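Local structure of PKS (Streptomyces albus, 4OQJ) at residues A78-V83 with G253-N258; D84-D89 with R701-A706; E101-Q106 with M164-K169; N141-H146 with I222-G227; N472-L477 with L510-A515. The protein probably catalyses the ketosynthase step, condensing carrier-protein-bound acyl units, in oxazolomycin biosynthesis. All coordinates share one frame; numbering follows the deposited sequence. Where two conformers were deposited one is given.

Contact 1: A78-V83 with G253-N258; sequences AGQVLV and GTVIGN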
# COMPACT_ATOMS: atom_id res chain seq x y z
N ALA A 78 -31.69 14.49 -1.67
CA ALA A 78 -30.52 15.35 -1.69
C ALA A 78 -29.26 14.52 -1.79
O ALA A 78 -29.28 13.32 -1.50
CB ALA A 78 -30.49 16.23 -0.45
N GLY A 79 -28.17 15.14 -2.21
CA GLY A 79 -26.92 14.45 -2.36
C GLY A 79 -25.77 15.43 -2.49
O GLY A 79 -25.99 16.62 -2.69
N GLN A 80 -24.56 14.91 -2.36
CA GLN A 80 -23.34 15.69 -2.50
C GLN A 80 -22.68 15.23 -3.77
O GLN A 80 -21.92 14.25 -3.74
CB GLN A 80 -22.42 15.47 -1.30
CG GLN A 80 -22.91 16.14 -0.02
CD GLN A 80 -22.58 17.62 0.03
OE1 GLN A 80 -22.23 18.22 -0.99
NE2 GLN A 80 -22.68 18.20 1.22
N VAL A 81 -22.98 15.90 -4.88
CA VAL A 81 -22.57 15.41 -6.19
C VAL A 81 -21.33 16.10 -6.74
O VAL A 81 -21.06 17.28 -6.48
CB VAL A 81 -23.71 15.57 -7.23
CG1 VAL A 81 -25.02 15.03 -6.66
CG2 VAL A 81 -23.87 17.00 -7.67
N LEU A 82 -20.56 15.33 -7.50
CA LEU A 82 -19.44 15.86 -8.25
C LEU A 82 -19.88 16.16 -9.68
O LEU A 82 -20.15 15.24 -10.46
CB LEU A 82 -18.27 14.87 -8.24
CG LEU A 82 -17.06 15.34 -9.05
CD1 LEU A 82 -16.48 16.62 -8.45
CD2 LEU A 82 -16.01 14.23 -9.08
N VAL A 83 -19.95 17.43 -10.03
CA VAL A 83 -20.36 17.84 -11.38
C VAL A 83 -19.34 17.38 -12.41
O VAL A 83 -18.13 17.43 -12.17
CB VAL A 83 -20.54 19.38 -11.48
CG1 VAL A 83 -20.98 19.79 -12.89
CG2 VAL A 83 -21.55 19.87 -10.45
N GLY A 253 -25.88 11.72 11.74
CA GLY A 253 -25.18 11.09 10.63
C GLY A 253 -24.80 12.03 9.51
O GLY A 253 -24.85 13.26 9.64
N THR A 254 -24.42 11.45 8.38
CA THR A 254 -23.75 12.21 7.33
C THR A 254 -24.41 11.89 5.99
O THR A 254 -25.44 11.24 5.96
CB THR A 254 -22.22 11.90 7.32
OG1 THR A 254 -21.52 12.80 6.46
CG2 THR A 254 -21.96 10.46 6.88
N VAL A 255 -23.83 12.39 4.91
CA VAL A 255 -24.28 12.11 3.56
C VAL A 255 -23.08 11.65 2.77
O VAL A 255 -22.02 12.26 2.85
CB VAL A 255 -24.87 13.34 2.85
CG1 VAL A 255 -25.50 12.95 1.52
CG2 VAL A 255 -25.88 13.98 3.71
N ILE A 256 -23.21 10.59 2.02
CA ILE A 256 -22.14 10.13 1.20
C ILE A 256 -21.88 11.15 0.12
O ILE A 256 -22.79 11.68 -0.41
CB ILE A 256 -22.41 8.74 0.64
CG1 ILE A 256 -21.10 8.01 0.51
CG2 ILE A 256 -23.25 8.77 -0.62
CD1 ILE A 256 -20.52 7.81 1.87
N GLY A 257 -20.64 11.43 -0.15
CA GLY A 257 -20.32 12.38 -1.20
C GLY A 257 -19.43 11.82 -2.28
O GLY A 257 -18.92 10.68 -2.18
N ASN A 258 -19.21 12.63 -3.30
CA ASN A 258 -18.42 12.22 -4.44
C ASN A 258 -17.31 13.20 -4.68
O ASN A 258 -17.53 14.40 -4.63
CB ASN A 258 -19.33 12.09 -5.67
CG ASN A 258 -20.44 11.09 -5.45
OD1 ASN A 258 -20.33 9.92 -5.82
ND2 ASN A 258 -21.51 11.53 -4.84
O HOH W 1 -24.61 12.09 -2.22
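Asn-258 reaches over to Gln-80 with its carboxamide and binds the backbone carbonyl, ND2 to O 3.0 Å, nearly straight at 169°. That oxygen lies in the plane of the amide, whereas ND2 stands tilted from the carbonyl plane. The same Gln-80 O draws a CA-H...O contact from Gly-257 CA at 3.5 Å and a weak, bent bond from Asn-258 N. Beside it, Gly-257 CA packs on Gln-80 CB at 3.7 Å, and Leu-82 CB rests on Asn-258 CB at 3.9 Å. Leu-82 also covers Asn-258 O, a buried atom without a polar partner in the model. A water bridges the backbones, accepting from Gln-80 N at 2.8 Å and donating to Ile-256 O at 2.6 Å.

One shell out, Asn-258 OD1 accepts from Gln-223 N, so both ends of the carboxamide are held and its flip is fixed. The Gln-80 chain bends at chi2 and takes its amide away, to Thr-51 OG1 and Asn-368 O. The touching backbones run 17° apart, joining the exit of strand 75-79, in the small antiparallel sheet, to the loop entering strand 259-267 of the large central sheet of the thiolase-type ketosynthase fold.

Contact 2: D84-D89 with R701-A706; sequences DADKFD and RVRHWA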
# COMPACT_ATOMS: atom_id res chain seq x y z
N ASP A 84 -19.85 16.92 -13.56
CA ASP A 84 -19.02 16.50 -14.69
C ASP A 84 -18.11 15.32 -14.37
O ASP A 84 -17.05 15.17 -14.97
CB ASP A 84 -18.17 17.68 -15.20
CG ASP A 84 -18.97 18.64 -16.07
OD1 ASP A 84 -20.01 18.23 -16.65
OD2 ASP A 84 -18.55 19.79 -16.19
N ALA A 85 -18.54 14.47 -13.44
CA ALA A 85 -17.80 13.25 -13.16
C ALA A 85 -17.71 12.34 -14.40
O ALA A 85 -16.83 11.50 -14.51
CB ALA A 85 -18.45 12.51 -12.02
N ASP A 86 -18.63 12.53 -15.34
CA ASP A 86 -18.68 11.77 -16.58
C ASP A 86 -17.75 12.30 -17.68
O ASP A 86 -17.61 11.66 -18.73
CB ASP A 86 -20.12 11.76 -17.11
CG ASP A 86 -20.62 13.16 -17.47
OD1 ASP A 86 -20.28 14.13 -16.76
OD2 ASP A 86 -21.36 13.29 -18.47
N LYS A 87 -17.16 13.46 -17.46
CA LYS A 87 -16.34 14.13 -18.49
C LYS A 87 -14.88 13.68 -18.42
O LYS A 87 -14.35 13.46 -17.33
CB LYS A 87 -16.43 15.65 -18.35
CG LYS A 87 -17.86 16.20 -18.33
CD LYS A 87 -18.61 15.88 -19.61
CE LYS A 87 -19.94 16.65 -19.70
NZ LYS A 87 -20.81 16.43 -18.51
N PHE A 88 -14.23 13.55 -19.57
CA PHE A 88 -12.84 13.08 -19.61
C PHE A 88 -12.18 13.39 -20.94
O PHE A 88 -12.73 13.11 -22.02
CB PHE A 88 -12.80 11.57 -19.31
CG PHE A 88 -11.43 10.96 -19.38
CD1 PHE A 88 -10.46 11.27 -18.44
CD2 PHE A 88 -11.13 10.02 -20.36
CE1 PHE A 88 -9.21 10.68 -18.48
CE2 PHE A 88 -9.87 9.41 -20.42
CZ PHE A 88 -8.90 9.74 -19.48
N ASP A 89 -10.98 13.97 -20.87
CA ASP A 89 -10.25 14.38 -22.07
C ASP A 89 -9.41 13.22 -22.60
O ASP A 89 -8.19 13.17 -22.42
CB ASP A 89 -9.35 15.58 -21.78
CG ASP A 89 -8.83 16.26 -23.05
OD1 ASP A 89 -8.78 15.63 -24.14
OD2 ASP A 89 -8.46 17.44 -22.95
N ARG A 701 -14.32 18.85 -22.09
CA ARG A 701 -15.46 18.21 -21.41
C ARG A 701 -16.23 17.26 -22.33
O ARG A 701 -17.37 17.54 -22.71
CB ARG A 701 -16.44 19.26 -20.87
CG ARG A 701 -15.89 20.18 -19.80
CD ARG A 701 -16.86 21.32 -19.52
NE ARG A 701 -18.11 20.86 -18.90
CZ ARG A 701 -19.24 20.61 -19.55
NH1 ARG A 701 -19.33 20.78 -20.87
NH2 ARG A 701 -20.31 20.20 -18.88
N VAL A 702 -15.61 16.14 -22.68
CA VAL A 702 -16.26 15.12 -23.49
C VAL A 702 -16.89 14.05 -22.60
O VAL A 702 -16.22 13.47 -21.74
CB VAL A 702 -15.26 14.46 -24.47
CG1 VAL A 702 -15.97 13.50 -25.43
CG2 VAL A 702 -14.51 15.51 -25.24
N ARG A 703 -18.17 13.78 -22.80
CA ARG A 703 -18.85 12.75 -22.03
C ARG A 703 -18.50 11.34 -22.50
O ARG A 703 -18.58 11.03 -23.68
CB ARG A 703 -20.36 12.95 -22.10
CG ARG A 703 -21.16 11.87 -21.39
CD ARG A 703 -22.64 12.21 -21.45
NE ARG A 703 -23.51 11.13 -20.99
CZ ARG A 703 -23.89 10.95 -19.72
NH1 ARG A 703 -23.44 11.76 -18.76
NH2 ARG A 703 -24.70 9.96 -19.42
N HIS A 704 -18.08 10.51 -21.56
CA HIS A 704 -17.83 9.09 -21.81
C HIS A 704 -18.58 8.33 -20.74
O HIS A 704 -18.22 8.39 -19.56
CB HIS A 704 -16.34 8.76 -21.77
CG HIS A 704 -15.52 9.54 -22.75
ND1 HIS A 704 -15.37 9.16 -24.07
CD2 HIS A 704 -14.83 10.70 -22.61
CE1 HIS A 704 -14.62 10.05 -24.69
NE2 HIS A 704 -14.28 10.99 -23.83
N TRP A 705 -19.63 7.63 -21.15
CA TRP A 705 -20.52 7.00 -20.19
C TRP A 705 -21.21 5.79 -20.82
O TRP A 705 -21.93 5.92 -21.80
CB TRP A 705 -21.55 8.01 -19.71
CG TRP A 705 -22.22 7.61 -18.45
CD1 TRP A 705 -23.45 7.02 -18.31
CD2 TRP A 705 -21.70 7.77 -17.13
NE1 TRP A 705 -23.72 6.81 -16.98
CE2 TRP A 705 -22.66 7.26 -16.23
CE3 TRP A 705 -20.52 8.31 -16.61
CZ2 TRP A 705 -22.48 7.27 -14.86
CZ3 TRP A 705 -20.33 8.31 -15.24
CH2 TRP A 705 -21.31 7.79 -14.38
N ALA A 706 -20.96 4.62 -20.26
CA ALA A 706 -21.55 3.38 -20.74
C ALA A 706 -22.98 3.29 -20.25
O ALA A 706 -23.24 3.44 -19.06
CB ALA A 706 -20.74 2.18 -20.28
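The guanidinium of Arg-701 has Asp-84 OD2 in plane at its edge and Lys-87 CE over one face. That of Arg-703 meets Asp-86 OD2 near its edge and carries Trp-705 CB on one face, while Arg-703 NH1 lies over the rim of the indole. The His-704 ring points its edge at Phe-88 O. Asp-84, Asp-86, Lys-87, Arg-701 and Arg-703 form a salt-bridge network over a single antiparallel bridge, with Lys-87 and Arg-703 as the non-hydrogen-bonded pair. Flanking that pair, His-704 N bonds Asp-86 O at 3.1 Å and Phe-88 N bonds Val-702 O at 2.9 Å.

Segment 701-706 follows the last helix of the model and returns to the ketosynthase, consistent with the linker that wraps back onto this domain in modular polyketide synthases. Arg-701 grips Asp-84 side-on, NE to OD2 2.9 Å and NH2 to OD1 3.0 Å, with the two planes 58° apart; the bend at chi3 (67°) turns NE to the carboxylate. Lys-87 NZ shares Asp-84 OD1 at 2.7 Å, from the same face as Arg-701 NH2, and also bonds Asp-86 OD1 at 2.9 Å. The two carboxylates probably offset the repulsion between these neighbouring cations. Asp-86 CB leans on Trp-705 CE3 at 3.5 Å, and its OD2 receives Arg-703 NH1 from above the carboxylate plane at 2.6 Å.

Contact 3: E101-Q106 with M164-K169; sequences ELIDPQ and MITNDK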
# COMPACT_ATOMS: atom_id res chain seq x y z
N GLU A 101 -14.88 5.02 -22.43
CA GLU A 101 -16.19 4.59 -21.97
C GLU A 101 -16.08 3.44 -20.98
O GLU A 101 -16.84 3.36 -20.02
CB GLU A 101 -17.05 4.18 -23.16
CG GLU A 101 -18.39 3.55 -22.80
CD GLU A 101 -19.24 3.26 -24.03
OE1 GLU A 101 -19.56 2.08 -24.26
OE2 GLU A 101 -19.57 4.22 -24.75
N LEU A 102 -15.13 2.54 -21.22
CA LEU A 102 -14.95 1.39 -20.34
C LEU A 102 -14.33 1.76 -18.98
O LEU A 102 -14.64 1.13 -17.97
CB LEU A 102 -14.09 0.34 -21.02
CG LEU A 102 -14.74 -0.48 -22.14
CD1 LEU A 102 -13.77 -1.53 -22.63
CD2 LEU A 102 -16.03 -1.14 -21.69
N ILE A 103 -13.46 2.76 -18.95
CA ILE A 103 -12.73 3.09 -17.73
C ILE A 103 -13.66 3.68 -16.67
O ILE A 103 -14.43 4.60 -16.93
CB ILE A 103 -11.57 4.08 -17.99
CG1 ILE A 103 -10.57 3.50 -18.98
CG2 ILE A 103 -10.83 4.40 -16.69
CD1 ILE A 103 -9.51 4.50 -19.49
N ASP A 104 -13.58 3.10 -15.47
CA ASP A 104 -14.27 3.61 -14.30
C ASP A 104 -14.06 5.13 -14.21
O ASP A 104 -12.93 5.61 -14.23
CB ASP A 104 -13.75 2.88 -13.05
CG ASP A 104 -14.37 3.37 -11.73
OD1 ASP A 104 -15.30 4.20 -11.74
OD2 ASP A 104 -13.91 2.89 -10.66
N PRO A 105 -15.16 5.90 -14.11
CA PRO A 105 -15.01 7.35 -13.91
C PRO A 105 -14.11 7.72 -12.72
O PRO A 105 -13.47 8.76 -12.77
CB PRO A 105 -16.44 7.82 -13.63
CG PRO A 105 -17.32 6.78 -14.22
CD PRO A 105 -16.57 5.49 -14.15
N GLN A 106 -14.06 6.90 -11.69
CA GLN A 106 -13.17 7.20 -10.57
C GLN A 106 -11.71 7.28 -11.02
O GLN A 106 -10.95 8.12 -10.54
CB GLN A 106 -13.33 6.16 -9.47
CG GLN A 106 -14.74 6.10 -8.89
CD GLN A 106 -14.85 5.08 -7.78
OE1 GLN A 106 -15.16 5.42 -6.64
NE2 GLN A 106 -14.60 3.82 -8.11
N MSE A 164 -11.59 -5.75 -17.10
CA MSE A 164 -10.82 -5.87 -15.87
C MSE A 164 -9.70 -4.82 -15.79
O MSE A 164 -9.52 -4.18 -14.74
CB MSE A 164 -10.22 -7.27 -15.74
CG MSE A 164 -9.30 -7.44 -14.53
SE MSE A 164 -8.31 -9.13 -14.58
CE MSE A 164 -6.93 -8.60 -15.89
N ILE A 165 -8.94 -4.64 -16.87
CA ILE A 165 -7.81 -3.69 -16.77
C ILE A 165 -8.28 -2.25 -16.83
O ILE A 165 -7.49 -1.35 -16.54
CB ILE A 165 -6.72 -3.93 -17.85
CG1 ILE A 165 -7.26 -3.66 -19.26
CG2 ILE A 165 -6.16 -5.34 -17.73
CD1 ILE A 165 -6.24 -3.91 -20.36
N THR A 166 -9.56 -2.01 -17.17
CA THR A 166 -10.08 -0.65 -17.14
C THR A 166 -10.93 -0.37 -15.90
O THR A 166 -11.40 0.76 -15.72
CB THR A 166 -10.94 -0.32 -18.39
OG1 THR A 166 -11.99 -1.28 -18.55
CG2 THR A 166 -10.07 -0.31 -19.66
N ASN A 167 -11.11 -1.36 -15.03
CA ASN A 167 -12.02 -1.21 -13.90
C ASN A 167 -11.57 -1.74 -12.54
O ASN A 167 -12.10 -1.30 -11.51
CB ASN A 167 -13.36 -1.86 -14.24
CG ASN A 167 -14.22 -0.96 -15.09
OD1 ASN A 167 -14.92 -0.09 -14.57
ND2 ASN A 167 -14.14 -1.14 -16.40
N ASP A 168 -10.63 -2.67 -12.52
CA ASP A 168 -10.25 -3.22 -11.22
C ASP A 168 -9.41 -2.19 -10.45
O ASP A 168 -8.73 -1.34 -11.04
CB ASP A 168 -9.51 -4.55 -11.40
CG ASP A 168 -9.71 -5.48 -10.21
OD1 ASP A 168 -10.59 -5.20 -9.37
OD2 ASP A 168 -9.00 -6.50 -10.13
N LYS A 169 -9.50 -2.24 -9.12
CA LYS A 169 -8.85 -1.24 -8.25
C LYS A 169 -7.35 -1.13 -8.51
O LYS A 169 -6.76 -0.05 -8.39
CB LYS A 169 -9.07 -1.60 -6.78
CG LYS A 169 -10.52 -1.63 -6.37
CD LYS A 169 -10.79 -0.75 -5.15
CE LYS A 169 -12.26 -0.79 -4.78
NZ LYS A 169 -12.53 -0.10 -3.50
O HOH W 2 -11.79 1.19 -10.32
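Two hydrogen bonds tie Leu-102 and Asp-104 to the end of helix 157-167. Asp-104 N donates to Thr-166 O at 3.2 Å, and Asn-167 ND2 to Leu-102 O at 2.8 Å, the latter acceptor tilted out of the carboxamide plane. Asn-167 OD1 is held by Asn-141 ND2. A water donates to both Asp-104 OD2 (2.7 Å) and Asn-167 O (2.8 Å).

Van der Waals contacts are few. Ile-103 crosses Thr-166 at about a right angle, CG1 to CB 3.9 Å, and Leu-102 CB lies 3.6 Å from Thr-166 OG1, a hydroxyl that hydrogen-bonds back to Arg-162 O within its own helix.

At the far end of 164-169, Lys-169 forms salt bridges with Asp-168 and Asp-170 of the second subunit. Asp-104 also N-caps helix 105-121: OD1 accepts from Gln-106 N from above its plane, and OD2 takes Gln-106 NE2 on the syn lone pair at 2.8 Å. Asp-104 is thus a buried carboxylate met by neutral donors and a helix N-terminus, which would probably favour its charged form.

Contact 4: N141-H146 with I222-G227; sequences NTYLLH and IQADQG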
# COMPACT_ATOMS: atom_id res chain seq x y z
N ASN A 141 -16.38 0.02 -7.18
CA ASN A 141 -16.62 0.34 -8.58
C ASN A 141 -18.06 0.00 -8.95
O ASN A 141 -18.35 -1.09 -9.43
CB ASN A 141 -15.64 -0.39 -9.50
CG ASN A 141 -15.69 0.13 -10.92
OD1 ASN A 141 -16.57 0.92 -11.26
ND2 ASN A 141 -14.76 -0.31 -11.75
N THR A 142 -18.97 0.94 -8.71
CA THR A 142 -20.37 0.72 -9.04
C THR A 142 -20.60 0.91 -10.55
O THR A 142 -21.63 0.51 -11.07
CB THR A 142 -21.30 1.66 -8.23
OG1 THR A 142 -20.80 3.01 -8.28
CG2 THR A 142 -21.37 1.20 -6.75
N TYR A 143 -19.64 1.52 -11.24
CA TYR A 143 -19.71 1.65 -12.71
C TYR A 143 -19.65 0.28 -13.37
O TYR A 143 -20.40 -0.02 -14.29
CB TYR A 143 -18.57 2.53 -13.22
CG TYR A 143 -18.66 2.99 -14.66
CD1 TYR A 143 -19.52 4.01 -15.03
CD2 TYR A 143 -17.83 2.45 -15.63
CE1 TYR A 143 -19.58 4.46 -16.33
CE2 TYR A 143 -17.87 2.90 -16.93
CZ TYR A 143 -18.75 3.90 -17.28
OH TYR A 143 -18.78 4.35 -18.59
N LEU A 144 -18.75 -0.56 -12.87
CA LEU A 144 -18.60 -1.92 -13.35
C LEU A 144 -19.83 -2.75 -13.00
O LEU A 144 -20.36 -3.48 -13.82
CB LEU A 144 -17.34 -2.55 -12.75
CG LEU A 144 -17.11 -4.04 -12.99
CD1 LEU A 144 -16.89 -4.33 -14.46
CD2 LEU A 144 -15.93 -4.51 -12.16
N LEU A 145 -20.29 -2.63 -11.76
CA LEU A 145 -21.42 -3.42 -11.29
C LEU A 145 -22.73 -3.01 -11.96
O LEU A 145 -23.53 -3.87 -12.32
CB LEU A 145 -21.54 -3.29 -9.77
CG LEU A 145 -20.41 -3.91 -8.95
CD1 LEU A 145 -20.52 -3.57 -7.45
CD2 LEU A 145 -20.40 -5.41 -9.16
N HIS A 146 -22.97 -1.71 -12.11
CA HIS A 146 -24.23 -1.22 -12.70
C HIS A 146 -24.13 -1.07 -14.22
O HIS A 146 -24.75 -1.83 -14.96
CB HIS A 146 -24.64 0.13 -12.11
CG HIS A 146 -24.87 0.12 -10.63
ND1 HIS A 146 -25.33 1.22 -9.94
CD2 HIS A 146 -24.70 -0.86 -9.70
CE1 HIS A 146 -25.44 0.93 -8.66
NE2 HIS A 146 -25.06 -0.32 -8.48
N ILE A 222 -16.55 7.98 -6.49
CA ILE A 222 -17.65 8.47 -7.32
C ILE A 222 -18.66 7.37 -7.52
O ILE A 222 -18.34 6.33 -8.11
CB ILE A 222 -17.19 8.97 -8.69
CG1 ILE A 222 -16.10 10.02 -8.55
CG2 ILE A 222 -18.38 9.55 -9.45
CD1 ILE A 222 -15.41 10.35 -9.84
N GLN A 223 -19.87 7.59 -7.03
CA GLN A 223 -20.95 6.64 -7.24
C GLN A 223 -21.48 6.76 -8.65
O GLN A 223 -21.73 7.87 -9.13
CB GLN A 223 -22.08 6.88 -6.25
CG GLN A 223 -21.67 6.86 -4.81
CD GLN A 223 -22.79 7.36 -3.93
OE1 GLN A 223 -23.32 8.45 -4.14
NE2 GLN A 223 -23.17 6.56 -2.94
N ALA A 224 -21.65 5.63 -9.33
CA ALA A 224 -22.15 5.68 -10.69
C ALA A 224 -23.58 6.20 -10.73
O ALA A 224 -24.03 6.67 -11.76
CB ALA A 224 -22.07 4.30 -11.35
N ASP A 225 -24.29 6.13 -9.60
CA ASP A 225 -25.67 6.63 -9.56
C ASP A 225 -25.81 7.89 -8.70
O ASP A 225 -26.87 8.13 -8.10
CB ASP A 225 -26.64 5.54 -9.07
CG ASP A 225 -26.31 5.03 -7.67
OD1 ASP A 225 -25.49 5.67 -6.96
OD2 ASP A 225 -26.87 3.99 -7.28
N GLN A 226 -24.77 8.72 -8.66
CA GLN A 226 -24.92 10.01 -7.98
C GLN A 226 -26.00 10.76 -8.75
O GLN A 226 -26.23 10.50 -9.93
CB GLN A 226 -23.60 10.80 -7.91
CG GLN A 226 -22.99 11.16 -9.25
CD GLN A 226 -21.88 12.22 -9.15
OE1 GLN A 226 -21.51 12.67 -8.07
NE2 GLN A 226 -21.36 12.61 -10.30
N GLY A 227 -26.68 11.68 -8.07
CA GLY A 227 -27.77 12.42 -8.69
C GLY A 227 -29.11 11.89 -8.23
O GLY A 227 -30.16 12.46 -8.55
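The first turn of helix 142-147 meets a type I beta turn, Gln-223 to Gln-226, where Ala-224 N bonds the hydroxyl of Thr-142, 2.9 Å to OG1 and almost straight at 170°. The turn follows strand 214-221 of the central sheet in the ketosynthase fold, and the helix lies at the dimer interface. The hydroxyl occupies the crowded position between backbone N and carbonyl carbon (chi1 47°), and there it faces the turn. Just beside this bond the methyl of Ala-224 packs into the helix start, CB lying 3.7 Å from Tyr-143 N and 4.3 Å from Tyr-143 CB, near the edge of the tyrosine ring.

Asn-141 caps the helix: its OD1 accepts from Leu-144 N at 3.1 Å, with the donor above the carbonyl plane. Tyr-143 OH is engaged further away, by Glu-101 O and Ala-706 N, and its ring meets Trp-705 edge-to-face. On the dimer side Leu-145 packs on Leu-145 of the second subunit, and Thr-142 on Tyr-152 of that subunit.

One turn along the helix His-146 comes up to Asp-225, their planes 61° apart. Thr-142 CB sits over the centre of the imidazole, 4.2 Å above its plane, and Asp-225 OD2 lies in plane at the ring edge, 3.6 Å from His-146 CE1.

Contact 5: N472-L477 with L510-A515; sequences NTPAAL and LPYRRA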
# COMPACT_ATOMS: atom_id res chain seq x y z
N ASN A 472 -3.63 20.65 -26.37
CA ASN A 472 -3.82 19.57 -27.33
C ASN A 472 -4.88 19.91 -28.38
O ASN A 472 -5.08 19.15 -29.32
CB ASN A 472 -4.22 18.28 -26.61
CG ASN A 472 -3.93 17.06 -27.44
OD1 ASN A 472 -2.86 16.93 -28.02
ND2 ASN A 472 -4.89 16.16 -27.51
N THR A 473 -5.54 21.06 -28.21
CA THR A 473 -6.50 21.58 -29.17
C THR A 473 -6.45 23.11 -29.17
O THR A 473 -6.07 23.72 -28.18
CB THR A 473 -7.97 21.16 -28.87
OG1 THR A 473 -8.46 21.91 -27.76
CG2 THR A 473 -8.09 19.66 -28.59
N PRO A 474 -6.87 23.75 -30.28
CA PRO A 474 -6.94 25.21 -30.33
C PRO A 474 -7.85 25.79 -29.26
O PRO A 474 -7.53 26.81 -28.62
CB PRO A 474 -7.52 25.48 -31.73
CG PRO A 474 -7.07 24.34 -32.53
CD PRO A 474 -7.09 23.15 -31.60
N ALA A 475 -8.98 25.14 -29.05
CA ALA A 475 -9.95 25.60 -28.07
C ALA A 475 -9.32 25.59 -26.68
O ALA A 475 -9.47 26.55 -25.91
CB ALA A 475 -11.19 24.73 -28.11
N ALA A 476 -8.61 24.51 -26.36
CA ALA A 476 -7.93 24.41 -25.07
C ALA A 476 -6.86 25.50 -24.93
O ALA A 476 -6.70 26.09 -23.85
CB ALA A 476 -7.31 23.01 -24.89
N LEU A 477 -6.13 25.76 -26.01
CA LEU A 477 -5.08 26.79 -26.00
C LEU A 477 -5.68 28.17 -25.72
O LEU A 477 -5.16 28.93 -24.88
CB LEU A 477 -4.33 26.80 -27.34
CG LEU A 477 -3.14 27.77 -27.46
CD1 LEU A 477 -2.04 27.39 -26.49
CD2 LEU A 477 -2.63 27.79 -28.90
N LEU A 510 2.86 20.34 -25.74
CA LEU A 510 1.76 19.89 -26.59
C LEU A 510 1.78 20.64 -27.93
O LEU A 510 2.52 21.61 -28.08
CB LEU A 510 0.43 20.06 -25.85
CG LEU A 510 0.27 19.15 -24.62
CD1 LEU A 510 -0.90 19.59 -23.75
CD2 LEU A 510 0.05 17.72 -25.06
N PRO A 511 0.97 20.18 -28.91
CA PRO A 511 1.16 20.62 -30.31
C PRO A 511 0.66 22.01 -30.70
O PRO A 511 1.25 22.64 -31.58
CB PRO A 511 0.37 19.57 -31.12
CG PRO A 511 0.19 18.41 -30.19
CD PRO A 511 0.09 19.00 -28.83
N TYR A 512 -0.45 22.46 -30.11
CA TYR A 512 -0.94 23.81 -30.40
C TYR A 512 -0.28 24.77 -29.43
O TYR A 512 -0.49 24.68 -28.22
CB TYR A 512 -2.46 23.85 -30.33
CG TYR A 512 -3.06 22.96 -31.38
CD1 TYR A 512 -3.29 21.61 -31.12
CD2 TYR A 512 -3.33 23.44 -32.65
CE1 TYR A 512 -3.80 20.78 -32.08
CE2 TYR A 512 -3.85 22.61 -33.63
CZ TYR A 512 -4.08 21.29 -33.34
OH TYR A 512 -4.60 20.46 -34.30
N ARG A 513 0.52 25.69 -29.96
CA ARG A 513 1.42 26.47 -29.13
C ARG A 513 1.22 27.97 -29.27
O ARG A 513 0.76 28.48 -30.30
CB ARG A 513 2.86 26.12 -29.48
CG ARG A 513 3.16 24.64 -29.29
CD ARG A 513 4.64 24.33 -29.47
NE ARG A 513 4.90 22.90 -29.28
CZ ARG A 513 6.09 22.32 -29.42
NH1 ARG A 513 7.15 23.03 -29.77
NH2 ARG A 513 6.23 21.02 -29.22
N ARG A 514 1.59 28.68 -28.21
CA ARG A 514 1.48 30.13 -28.17
C ARG A 514 2.61 30.69 -27.33
O ARG A 514 3.06 30.04 -26.38
CB ARG A 514 0.14 30.56 -27.59
CG ARG A 514 -0.10 32.08 -27.61
CD ARG A 514 -1.56 32.37 -27.39
NE ARG A 514 -2.32 32.17 -28.62
CZ ARG A 514 -3.60 31.79 -28.68
NH1 ARG A 514 -4.27 31.56 -27.56
NH2 ARG A 514 -4.20 31.65 -29.86
N ALA A 515 3.09 31.87 -27.70
CA ALA A 515 4.15 32.49 -26.92
C ALA A 515 4.11 34.01 -27.02
O ALA A 515 3.59 34.58 -27.98
CB ALA A 515 5.52 31.98 -27.36
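Pro-474 lies over the face of Tyr-512, its CD 3.8 Å from the ring centroid and 6° off the normal, a CH-pi contact almost exactly above the centre. Its CG touches Tyr-512 CE2 at 3.8 Å. Asn-472 O approaches Tyr-512 CE1 obliquely at 3.5 Å.

Leu-477 is directed toward the strand from its CB; chi1 (-177°) sets CG anti to the backbone N, and the two methyls part from there. One branch, CD1, meets Tyr-512 O at 3.6 Å; the other, CD2, stands 4.1 Å above the guanidinium plane of Arg-514, over its centre. Arg-514 is held by Asp-478 through a salt bridge and by Thr-538 OG1. Asn-472 slants across Pro-511, OD1 to CD 3.7 Å.

The contact seats the start of helix 474-490, N-capped by Thr-473, on strand 512-518, the middle strand of a three-stranded antiparallel sheet in the C-terminal extension of the ketosynthase. Helix and strand are thus joined here by dispersion and CH-pi contacts, while the polar groups of Arg-514 are bonded by neighbours beyond the two segments.

How the contacts relate
Contacts 1 to 4 form one continuous patch, while contact 5 stands apart. Leu-82 N to Gln-226 OE1, 2.9 Å, fastens contact 1 to contact 4 alongside the carboxamide of Asn-258. Through Tyr-143 OH, contact 4 joins two others: that oxygen lies 2.6 Å from Glu-101 O of contact 3 and 2.8 Å from Ala-706 N of contact 2. Trp-705 packs on Pro-105, so contacts 2 and 3 also touch. Contacts 3 and 4, centres 11 Å apart, both reach the second subunit. Contact 5 comes within about 5 Å of contact 2, nearest atoms, without touching; a bound potassium ion lies about 13 Å from its Leu-510 side chain.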